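Local coordinates for germination-specific N-acetylmuramoyl-L-alanine amidase, Autolysin (Clostridioides difficile, PDB 7RAG), which probably acts as a zinc-dependent amidase that cuts the link between N-acetylmuramoyl and L-alanine in spore peptidoglycan, and is allosterically activated by a lipoprotein, at residues L21-G26 against I44-T49; S107-A112 against S171-C176. All coordinates share one frame; numbering follows the deposited sequence.

Interaction 1. Residues L21-G26 against I44-T49. With ZN (zinc ion), chain C.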
loop_
_atom_site.group_PDB
_atom_site.type_symbol
_atom_site.label_atom_id
_atom_site.label_comp_id
_atom_site.label_asym_id
_atom_site.label_seq_id
_atom_site.Cartn_x
_atom_site.Cartn_y
_atom_site.Cartn_z
ATOM N N LEU B 21 29.881 -8.766 2.052
ATOM C CA LEU B 21 29.752 -8.829 3.502
ATOM C C LEU B 21 31.047 -9.347 4.120
ATOM O O LEU B 21 31.524 -10.423 3.749
ATOM C CB LEU B 21 28.586 -9.723 3.912
ATOM C CG LEU B 21 27.247 -9.443 3.229
ATOM C CD1 LEU B 21 26.188 -10.434 3.772
ATOM C CD2 LEU B 21 26.786 -7.975 3.358
ATOM N N ASP B 22 31.588 -8.587 5.077
ATOM C CA ASP B 22 32.874 -8.835 5.724
ATOM C C ASP B 22 32.631 -9.003 7.218
ATOM O O ASP B 22 32.365 -8.021 7.920
ATOM C CB ASP B 22 33.846 -7.677 5.441
ATOM C CG ASP B 22 35.134 -7.731 6.296
ATOM O OD1 ASP B 22 35.885 -8.743 6.200
ATOM O OD2 ASP B 22 35.422 -6.742 7.039
ATOM N N ALA B 23 32.703 -10.241 7.698
ATOM C CA ALA B 23 32.626 -10.524 9.130
ATOM C C ALA B 23 33.983 -10.206 9.726
ATOM O O ALA B 23 34.940 -10.956 9.546
ATOM C CB ALA B 23 32.248 -11.972 9.393
ATOM N N GLY B 24 34.087 -9.068 10.401
ATOM C CA GLY B 24 35.390 -8.667 10.883
ATOM C C GLY B 24 35.896 -9.631 11.929
ATOM O O GLY B 24 35.237 -9.822 12.957
ATOM N N HIS B 25 36.836 -10.474 11.553
ATOM C CA HIS B 25 38.001 -10.861 12.328
ATOM C C HIS B 25 38.169 -12.285 11.835
ATOM O O HIS B 25 37.637 -12.618 10.773
ATOM C CB HIS B 25 37.868 -10.659 13.841
ATOM C CG HIS B 25 37.998 -9.218 14.244
ATOM N ND1 HIS B 25 39.188 -8.525 14.146
ATOM C CD2 HIS B 25 37.080 -8.329 14.691
ATOM C CE1 HIS B 25 38.997 -7.278 14.531
ATOM N NE2 HIS B 25 37.727 -7.133 14.863
ATOM N N GLY B 26 38.930 -13.107 12.523
ATOM C CA GLY B 26 38.773 -14.537 12.338
ATOM C C GLY B 26 40.044 -15.271 12.676
ATOM O O GLY B 26 41.112 -14.682 12.802
ATOM N N ILE B 44 30.313 -13.569 16.833
ATOM C CA ILE B 44 29.120 -12.743 16.665
ATOM C C ILE B 44 29.102 -12.079 15.286
ATOM O O ILE B 44 28.061 -12.038 14.614
ATOM C CB ILE B 44 29.034 -11.722 17.813
ATOM C CG1 ILE B 44 28.777 -12.469 19.129
ATOM C CG2 ILE B 44 27.959 -10.672 17.538
ATOM C CD1 ILE B 44 28.460 -11.577 20.295
ATOM N N ASN B 45 30.241 -11.542 14.848
ATOM C CA ASN B 45 30.318 -10.937 13.523
ATOM C C ASN B 45 29.940 -11.946 12.450
ATOM O O ASN B 45 29.152 -11.644 11.542
ATOM C CB ASN B 45 31.729 -10.407 13.251
ATOM C CG ASN B 45 32.109 -9.250 14.124
ATOM O OD1 ASN B 45 31.284 -8.673 14.824
ATOM N ND2 ASN B 45 33.379 -8.893 14.080
ATOM N N LEU B 46 30.514 -13.155 12.539
ATOM C CA LEU B 46 30.211 -14.193 11.566
ATOM C C LEU B 46 28.739 -14.556 11.607
ATOM O O LEU B 46 28.113 -14.743 10.558
ATOM C CB LEU B 46 31.072 -15.427 11.824
ATOM C CG LEU B 46 30.874 -16.656 10.921
ATOM C CD1 LEU B 46 31.293 -16.334 9.479
ATOM C CD2 LEU B 46 31.641 -17.877 11.457
ATOM N N ALA B 47 28.163 -14.647 12.807
ATOM C CA ALA B 47 26.758 -15.032 12.916
ATOM C C ALA B 47 25.853 -13.998 12.246
ATOM O O ALA B 47 24.987 -14.355 11.432
ATOM C CB ALA B 47 26.375 -15.224 14.386
ATOM N N ILE B 48 26.041 -12.712 12.580
ATOM C CA ILE B 48 25.218 -11.663 11.983
ATOM C C ILE B 48 25.428 -11.619 10.476
ATOM O O ILE B 48 24.467 -11.535 9.704
ATOM C CB ILE B 48 25.510 -10.291 12.626
ATOM C CG1 ILE B 48 25.146 -10.308 14.107
ATOM C CG2 ILE B 48 24.724 -9.206 11.924
ATOM C CD1 ILE B 48 25.864 -9.277 14.898
ATOM N N THR B 49 26.680 -11.697 10.036
ATOM C CA THR B 49 26.977 -11.684 8.610
ATOM C C THR B 49 26.292 -12.830 7.864
ATOM O O THR B 49 25.808 -12.634 6.739
ATOM C CB THR B 49 28.488 -11.751 8.410
ATOM O OG1 THR B 49 29.109 -10.624 9.050
ATOM C CG2 THR B 49 28.820 -11.771 6.941
HETATM ZN ZN ZN C . 36.368 -5.357 15.249
#
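N45 and T49 sit one turn apart on the helix and face G24 and A23 with first torsions close to one another. In N45, CG is anti to its own carbonyl carbon (chi1 -67°), which sends the amide toward G24; in T49, OG1 takes that same position (chi1 -60°) and CG2 lies anti to the backbone N. The hydroxyl is thereby folded back onto its own helix: T49 OG1 donates to N45 O at 2.7 Å from above the carbonyl plane, while T49 N reaches that oxygen from the opposite face. With its proton spent there, T49 OG1 rests on A23 CB at 3.4 Å. A23 CB also settles on the helix backbone, 3.7 Å from L46 CA, and T49 CG2 meets L21 CB at 3.7 Å. The short axes of strand and helix come within 7.7 Å, nearly antiparallel at 155°, consistent with the small side chain of A23; they form the first half of the beta-alpha-beta unit of strand 18-23, helix 41-58 and strand 62-65. Beyond the strand, N45 ND2 donates to G24 O; the modelled length of 2.4 Å is too short to trust, though the pairing is plausible. The same ND2 lies near the plane of the H25 ring, at its edge. H25 NE2 binds the zinc at 2.3 Å, with E41 and H109 as the other protein ligands, and H25 ND1 is hydrogen-bonded to D29. The chemistry thus changes along the contact, from close packing of L21 and A23 on the helix to an amide that probably links the helix to the backbone just before a zinc ligand, whose ring is held at both nitrogens.

Interaction 2. Residues S107-A112 against S171-C176. With ZN (zinc ion), chain C.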
loop_
_atom_site.group_PDB
_atom_site.type_symbol
_atom_site.label_atom_id
_atom_site.label_comp_id
_atom_site.label_asym_id
_atom_site.label_seq_id
_atom_site.Cartn_x
_atom_site.Cartn_y
_atom_site.Cartn_z
ATOM N N SER B 107 30.834 -4.132 6.228
ATOM C CA SER B 107 31.693 -4.765 7.211
ATOM C C SER B 107 30.960 -4.793 8.547
ATOM O O SER B 107 30.384 -3.780 8.956
ATOM C CB SER B 107 33.002 -3.999 7.322
ATOM O OG SER B 107 33.873 -4.664 8.211
ATOM N N ILE B 108 30.958 -5.956 9.205
ATOM C CA ILE B 108 30.262 -6.169 10.474
ATOM C C ILE B 108 31.298 -6.396 11.579
ATOM O O ILE B 108 32.019 -7.408 11.569
ATOM C CB ILE B 108 29.309 -7.369 10.396
ATOM C CG1 ILE B 108 28.358 -7.253 9.198
ATOM C CG2 ILE B 108 28.585 -7.559 11.742
ATOM C CD1 ILE B 108 27.320 -6.198 9.356
ATOM N N HIS B 109 31.343 -5.479 12.546
ATOM C CA HIS B 109 32.219 -5.557 13.712
ATOM C C HIS B 109 31.393 -5.346 14.983
ATOM O O HIS B 109 30.165 -5.251 14.949
ATOM C CB HIS B 109 33.363 -4.524 13.643
ATOM C CG HIS B 109 34.453 -4.873 12.673
ATOM N ND1 HIS B 109 35.727 -5.197 13.074
ATOM C CD2 HIS B 109 34.460 -4.947 11.322
ATOM C CE1 HIS B 109 36.475 -5.454 12.017
ATOM N NE2 HIS B 109 35.729 -5.315 10.939
ATOM N N LEU B 110 32.088 -5.288 16.119
ATOM C CA LEU B 110 31.523 -4.853 17.388
ATOM C C LEU B 110 32.541 -3.941 18.051
ATOM O O LEU B 110 33.713 -3.915 17.671
ATOM C CB LEU B 110 31.207 -6.031 18.326
ATOM C CG LEU B 110 30.508 -7.294 17.823
ATOM C CD1 LEU B 110 30.630 -8.373 18.869
ATOM C CD2 LEU B 110 29.037 -7.024 17.516
ATOM N N ASN B 111 32.099 -3.200 19.056
ATOM C CA ASN B 111 32.979 -2.290 19.771
ATOM C C ASN B 111 33.162 -2.768 21.204
ATOM O O ASN B 111 32.425 -3.631 21.691
ATOM C CB ASN B 111 32.417 -0.865 19.749
ATOM C CG ASN B 111 33.509 0.203 19.813
ATOM O OD1 ASN B 111 34.703 -0.113 19.864
ATOM N ND2 ASN B 111 33.101 1.475 19.794
ATOM N N ALA B 112 34.169 -2.203 21.873
ATOM C CA ALA B 112 34.364 -2.418 23.311
ATOM C C ALA B 112 35.264 -1.322 23.847
ATOM O O ALA B 112 36.377 -1.136 23.347
ATOM C CB ALA B 112 34.966 -3.789 23.610
ATOM N N SER B 171 30.422 2.047 0.812
ATOM C CA SER B 171 31.127 1.217 1.773
ATOM C C SER B 171 30.799 1.689 3.174
ATOM O O SER B 171 30.934 2.874 3.459
ATOM C CB SER B 171 32.640 1.282 1.539
ATOM O OG SER B 171 32.974 0.807 0.252
ATOM N N VAL B 172 30.379 0.774 4.047
ATOM C CA VAL B 172 30.028 1.136 5.413
ATOM C C VAL B 172 30.526 0.066 6.368
ATOM O O VAL B 172 30.629 -1.120 6.024
ATOM C CB VAL B 172 28.514 1.330 5.611
ATOM C CG1 VAL B 172 27.972 2.346 4.621
ATOM C CG2 VAL B 172 27.804 -0.001 5.460
ATOM N N LEU B 173 30.830 0.504 7.581
ATOM C CA LEU B 173 31.157 -0.380 8.684
ATOM C C LEU B 173 30.055 -0.271 9.719
ATOM O O LEU B 173 29.601 0.831 10.025
ATOM C CB LEU B 173 32.495 -0.002 9.321
ATOM C CG LEU B 173 32.812 -0.749 10.623
ATOM C CD1 LEU B 173 33.487 -2.022 10.250
ATOM C CD2 LEU B 173 33.691 0.064 11.584
ATOM N N ILE B 174 29.621 -1.402 10.263
ATOM C CA ILE B 174 28.606 -1.409 11.309
ATOM C C ILE B 174 29.178 -2.071 12.546
ATOM O O ILE B 174 29.522 -3.259 12.518
ATOM C CB ILE B 174 27.329 -2.125 10.860
ATOM C CG1 ILE B 174 26.928 -1.663 9.465
ATOM C CG2 ILE B 174 26.213 -1.842 11.833
ATOM C CD1 ILE B 174 25.671 -2.262 9.019
ATOM N N GLU B 175 29.261 -1.312 13.637
ATOM C CA GLU B 175 29.596 -1.840 14.954
ATOM C C GLU B 175 28.292 -2.083 15.690
ATOM O O GLU B 175 27.651 -1.138 16.161
ATOM C CB GLU B 175 30.497 -0.876 15.716
ATOM C CG GLU B 175 31.844 -0.789 15.081
ATOM C CD GLU B 175 32.846 -0.044 15.921
ATOM O OE1 GLU B 175 32.445 0.534 16.969
ATOM O OE2 GLU B 175 34.038 -0.048 15.508
ATOM N N CYS B 176 27.917 -3.351 15.803
ATOM C CA CYS B 176 26.546 -3.704 16.138
ATOM C C CYS B 176 26.189 -3.430 17.585
ATOM O O CYS B 176 25.015 -3.215 17.873
ATOM C CB CYS B 176 26.313 -5.169 15.786
ATOM S SG CYS B 176 26.650 -5.443 14.035
HETATM ZN ZN ZN C . 36.368 -5.357 15.249
#
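H109 with E175, I108 with I174 and S107 with L173 form three parallel beta bridges between neighbouring inner strands 104-111 and 171-178 of the six-stranded mixed sheet of this Amidase_3 zinc enzyme. Four backbone hydrogen bonds hold them: S107 N to V172 O, I174 N to S107 O, H109 N to I174 O, and C176 N to H109 O, the last at 3.1 Å with its donor tilted well out of the carbonyl plane. Weaker CA-H...O contacts run from L173 CA to S107 O and from E175 CA to H109 O.

Among the apolar contacts, I108 and I174 share one face of the sheet, and I108 CG2 touches C176 SG at 3.7 Å. Nearer the strand ends, L110 CD2 meets C176 CB at the same distance. Helix 41-58 covers I108, L110 and C176, and helix 191-211 also touches I108 and C176. On the opposite face, the L173 CD1 methyl sits 3.4 Å from S107 OG and 3.3 Å from H109 CD2, the L173 and H109 side chains crossing at about a right angle. S107 OG, anti to its backbone N (chi1 -176°), lies in the plane of the H109 ring at its edge and is hydrogen-bonded to D22.

At the far end, N111 ND2 comes 3.0 Å from E175 OE1, at an angle too poor for a hydrogen bond; the amide and carboxylate planes are 59° apart. Metal binding falls to H109, whose ring leaves the sheet on the S107 and L173 face, with ND1 bound to zinc at 2.3 Å.

Both contacts are buried near the centre of the chain but partly open to solvent on the zinc side, at H25, H109, N111 and E175. Both reach the same zinc near the C-terminal ends of neighbouring strands 18-23 and 104-111; E41, at the start of helix 41-58, completes the protein ligands. Interaction 2 is strand against strand and relies on backbone hydrogen bonds; interaction 1 is helix against strand and relies on side chains. They join directly: D22 O is probably bonded to I108 N. Helix 41-58 serves both, packing on A23 and covering I108, L110 and C176. The chemistry changes along the segments in interaction 1, from face to face in interaction 2.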